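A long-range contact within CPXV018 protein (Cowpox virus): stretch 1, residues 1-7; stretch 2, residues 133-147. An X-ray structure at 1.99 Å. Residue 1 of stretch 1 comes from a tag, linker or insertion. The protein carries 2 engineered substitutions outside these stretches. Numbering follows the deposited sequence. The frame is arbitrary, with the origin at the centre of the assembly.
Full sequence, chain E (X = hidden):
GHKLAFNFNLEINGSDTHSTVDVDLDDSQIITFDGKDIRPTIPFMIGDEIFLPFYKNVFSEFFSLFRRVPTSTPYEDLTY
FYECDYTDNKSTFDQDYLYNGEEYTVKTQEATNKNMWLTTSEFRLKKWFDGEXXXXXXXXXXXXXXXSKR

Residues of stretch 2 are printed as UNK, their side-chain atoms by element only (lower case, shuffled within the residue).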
# COMPACT_ATOMS: atom_id res chain seq x y z
N GLY E 1 25.96 -2.08 7.17
CA GLY E 1 24.52 -2.04 6.79
C GLY E 1 24.05 -0.61 6.59
O GLY E 1 24.83 0.33 6.72
N HIS E 2 22.77 -0.45 6.28
CA HIS E 2 22.20 0.88 6.05
C HIS E 2 20.86 1.03 6.74
O HIS E 2 20.19 0.04 7.02
CB HIS E 2 22.04 1.13 4.55
CG HIS E 2 23.33 1.10 3.79
ND1 HIS E 2 24.26 2.11 3.86
CD2 HIS E 2 23.85 0.16 2.95
CE1 HIS E 2 25.29 1.81 3.09
NE2 HIS E 2 25.07 0.63 2.53
N LYS E 3 20.49 2.27 7.03
CA LYS E 3 19.21 2.56 7.65
C LYS E 3 18.61 3.85 7.11
O LYS E 3 19.32 4.81 6.82
CB LYS E 3 19.36 2.62 9.17
CG LYS E 3 20.37 3.64 9.66
CD LYS E 3 20.66 3.45 11.14
CE LYS E 3 21.65 4.49 11.64
NZ LYS E 3 21.95 4.33 13.09
N LEU E 4 17.29 3.83 6.96
CA LEU E 4 16.53 5.00 6.54
C LEU E 4 15.56 5.33 7.67
O LEU E 4 14.75 4.50 8.04
CB LEU E 4 15.80 4.72 5.23
CG LEU E 4 15.01 5.85 4.58
CD1 LEU E 4 15.90 7.02 4.19
CD2 LEU E 4 14.29 5.31 3.37
N ALA E 5 15.68 6.54 8.21
CA ALA E 5 14.87 6.95 9.35
C ALA E 5 13.99 8.14 9.01
O ALA E 5 14.41 9.06 8.31
CB ALA E 5 15.76 7.28 10.54
N PHE E 6 12.76 8.10 9.50
CA PHE E 6 11.80 9.20 9.37
C PHE E 6 11.43 9.71 10.75
O PHE E 6 10.98 8.94 11.59
CB PHE E 6 10.54 8.73 8.63
CG PHE E 6 10.79 8.28 7.23
CD1 PHE E 6 11.26 7.00 6.97
CD2 PHE E 6 10.52 9.11 6.16
CE1 PHE E 6 11.48 6.58 5.68
CE2 PHE E 6 10.74 8.69 4.87
CZ PHE E 6 11.22 7.42 4.63
N ASN E 7 11.64 11.00 10.99
CA ASN E 7 11.29 11.61 12.27
C ASN E 7 10.17 12.63 12.11
O ASN E 7 10.40 13.74 11.63
CB ASN E 7 12.52 12.26 12.91
CG ASN E 7 12.28 12.65 14.36
OD1 ASN E 7 12.20 13.83 14.70
ND2 ASN E 7 12.14 11.65 15.23
N UNK E 133 8.30 -1.23 1.54
CA UNK E 133 8.56 -0.02 0.77
C UNK E 133 9.77 0.74 1.32
O UNK E 133 10.62 1.19 0.56
c UNK E 133 6.10 0.27 0.16
o UNK E 133 6.26 -0.58 -0.74
c UNK E 133 7.33 0.91 0.79
o UNK E 133 4.98 0.63 0.57
N UNK E 134 9.84 0.87 2.64
CA UNK E 134 10.93 1.60 3.28
C UNK E 134 12.27 0.97 2.95
O UNK E 134 13.25 1.67 2.69
c UNK E 134 10.72 1.65 4.79
s UNK E 134 12.03 2.51 5.70
N UNK E 135 12.32 -0.36 2.94
CA UNK E 135 13.54 -1.09 2.62
C UNK E 135 13.93 -0.88 1.16
O UNK E 135 15.10 -0.71 0.83
c UNK E 135 14.61 -3.38 2.40
c UNK E 135 14.37 -2.59 5.28
c UNK E 135 13.16 -2.85 4.40
c UNK E 135 13.39 -2.60 2.90
N UNK E 136 12.94 -0.92 0.27
CA UNK E 136 13.21 -0.75 -1.15
C UNK E 136 13.62 0.69 -1.46
O UNK E 136 14.49 0.92 -2.30
c UNK E 136 12.71 -3.46 -4.32
s UNK E 136 13.00 -3.68 -2.57
c UNK E 136 11.69 -2.65 -1.89
c UNK E 136 11.99 -1.16 -1.98
N UNK E 137 13.01 1.65 -0.77
CA UNK E 137 13.44 3.04 -0.89
C UNK E 137 14.87 3.20 -0.38
O UNK E 137 15.69 3.87 -1.00
c UNK E 137 11.18 4.20 -0.78
c UNK E 137 12.51 3.98 -0.12
n UNK E 137 9.30 4.10 -1.89
c UNK E 137 10.43 3.40 -1.56
c UNK E 137 9.35 5.29 -1.32
n UNK E 137 10.48 5.38 -0.64
N UNK E 138 15.14 2.57 0.76
CA UNK E 138 16.47 2.62 1.37
C UNK E 138 17.54 2.14 0.39
O UNK E 138 18.55 2.80 0.19
c UNK E 138 17.69 0.65 4.54
c UNK E 138 17.86 1.47 3.27
c UNK E 138 16.49 1.78 2.65
c UNK E 138 18.64 2.75 3.56
N UNK E 139 17.30 0.98 -0.21
CA UNK E 139 18.26 0.42 -1.16
C UNK E 139 18.41 1.32 -2.39
O UNK E 139 19.52 1.50 -2.90
n UNK E 139 18.17 -3.99 -1.83
c UNK E 139 17.92 -1.99 -0.41
c UNK E 139 17.37 -3.35 -0.79
n UNK E 139 18.56 -5.53 -3.49
c UNK E 139 17.76 -5.01 -2.57
c UNK E 139 17.82 -0.99 -1.56
n UNK E 139 16.55 -5.52 -2.40
N UNK E 140 17.31 1.89 -2.85
CA UNK E 140 17.36 2.79 -4.00
C UNK E 140 18.11 4.08 -3.65
O UNK E 140 18.82 4.64 -4.49
o UNK E 140 15.23 1.93 -4.78
c UNK E 140 15.95 3.11 -4.49
N UNK E 141 17.95 4.55 -2.42
CA UNK E 141 18.60 5.79 -1.99
C UNK E 141 20.09 5.57 -1.74
O UNK E 141 20.91 6.45 -2.00
c UNK E 141 16.53 6.93 -0.94
c UNK E 141 17.93 6.35 -0.74
c UNK E 141 16.56 8.21 -1.76
c UNK E 141 15.85 7.16 0.40
N UNK E 142 20.45 4.39 -1.23
CA UNK E 142 21.85 4.04 -1.07
C UNK E 142 22.52 4.06 -2.45
O UNK E 142 23.66 4.49 -2.58
c UNK E 142 23.46 2.17 -0.52
c UNK E 142 22.02 2.66 -0.41
c UNK E 142 21.61 2.73 1.06
N UNK E 143 21.79 3.61 -3.46
CA UNK E 143 22.31 3.59 -4.83
C UNK E 143 22.63 5.00 -5.33
O UNK E 143 23.72 5.24 -5.85
c UNK E 143 21.67 2.95 -7.24
n UNK E 143 21.98 0.41 -9.45
c UNK E 143 21.30 2.92 -5.76
c UNK E 143 22.97 2.23 -7.52
n UNK E 143 23.16 1.46 -11.10
c UNK E 143 22.81 1.37 -9.83
n UNK E 143 23.30 2.23 -8.94
N UNK E 144 21.69 5.93 -5.17
CA UNK E 144 21.92 7.32 -5.55
C UNK E 144 23.12 7.88 -4.82
O UNK E 144 23.99 8.52 -5.42
c UNK E 144 18.62 10.08 -6.68
c UNK E 144 19.43 7.80 -5.98
n UNK E 144 17.58 11.13 -6.51
c UNK E 144 18.35 8.86 -5.81
c UNK E 144 20.69 8.18 -5.24
N UNK E 145 23.16 7.65 -3.52
CA UNK E 145 24.20 8.20 -2.66
C UNK E 145 25.58 7.70 -3.05
O UNK E 145 26.55 8.45 -3.04
c UNK E 145 24.94 8.34 -0.20
c UNK E 145 23.90 7.86 -1.20
s UNK E 145 26.18 7.08 0.14
c UNK E 145 25.22 5.86 1.04
N UNK E 146 25.67 6.42 -3.42
CA UNK E 146 26.94 5.83 -3.79
C UNK E 146 27.38 6.26 -5.19
O UNK E 146 28.57 6.28 -5.49
o UNK E 146 26.58 1.62 -3.19
o UNK E 146 27.00 1.76 -1.04
c UNK E 146 26.83 3.80 -2.25
c UNK E 146 26.80 2.28 -2.15
c UNK E 146 26.87 4.31 -3.69
N UNK E 147 26.41 6.61 -6.03
CA UNK E 147 26.71 7.08 -7.38
C UNK E 147 26.81 8.60 -7.46
O UNK E 147 26.85 9.17 -8.55
c UNK E 147 25.65 6.59 -8.37
o UNK E 147 26.56 4.42 -7.99
c UNK E 147 25.63 5.08 -8.50
o UNK E 147 24.69 4.55 -9.13

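Position 133 carries two side-chain carbons, the second bearing two oxygens, and lies beyond reach of strand 2-7; this is Asp 133. At position 134 one carbon leads to a sulfur that approaches the edge of the Phe 6 ring, so this is Cys 134, with SG 4.1 Å from Phe 6 CE1 and 4.3 Å from Leu 4 CD2.

Position 135 has four carbons, forked at the first, with one arm two carbons long: Ile 135, whose CA-to-CB bond points away. Two carbons, a sulfur and a terminal carbon, unbranched and out of reach, make position 136 Met 136. Position 137 shows one carbon and a five-membered ring with two nitrogens, hence His 137. Its CB lies 4.1 Å from Leu 4 CD2.

Four carbons forked at the second occupy position 138, packed against His 2, Lys 3 and Leu 4. This is Leu 138: its CD1 is 3.8 Å from Leu 4 CB, while CD2 comes within 3.6 Å of His 2 O. Position 139, with three carbons, a nitrogen and a carbon carrying two more nitrogens, is Arg 139, whose CA-to-CB bond points away. One carbon and one oxygen identify position 140 as Ser 140, whose OG donates to Met 136 O at 2.8 Å.

Position 141 has four carbons forked at the second; it is Leu 141, with CD1 3.8 Å from Leu 4 CD1. A single carbon bearing two others, over one face of the His 2 ring, makes position 142 Val 142; its CG2 sits 3.8 Å from the ring centroid in a CH-pi contact.

Position 143 has three carbons, a nitrogen and a carbon carrying two more nitrogens, out of reach: Arg 143. Position 144, four carbons in a row ending in nitrogen, is Lys 144, also out of reach. Position 145, two carbons, sulfur and carbon, is Met 145. Position 146 has three carbons, the last with two oxygens, and is Glu 146; OE2 is 4.2 Å from His 2 NE2. Position 147, two carbons and two oxygens, is Asp 147, whose OD2 forms a salt bridge with Arg 143 NE at 2.7 Å.

The contact works by apolar packing, with no hydrogen bond between the stretches. Alternation along the strand directs His 2, Leu 4 and Phe 6 toward the helix, where Leu 4 meets Cys 134, His 137, Leu 138 and Leu 141.

Stretch 2 (133-147) DCIMHLRSLVRKMED
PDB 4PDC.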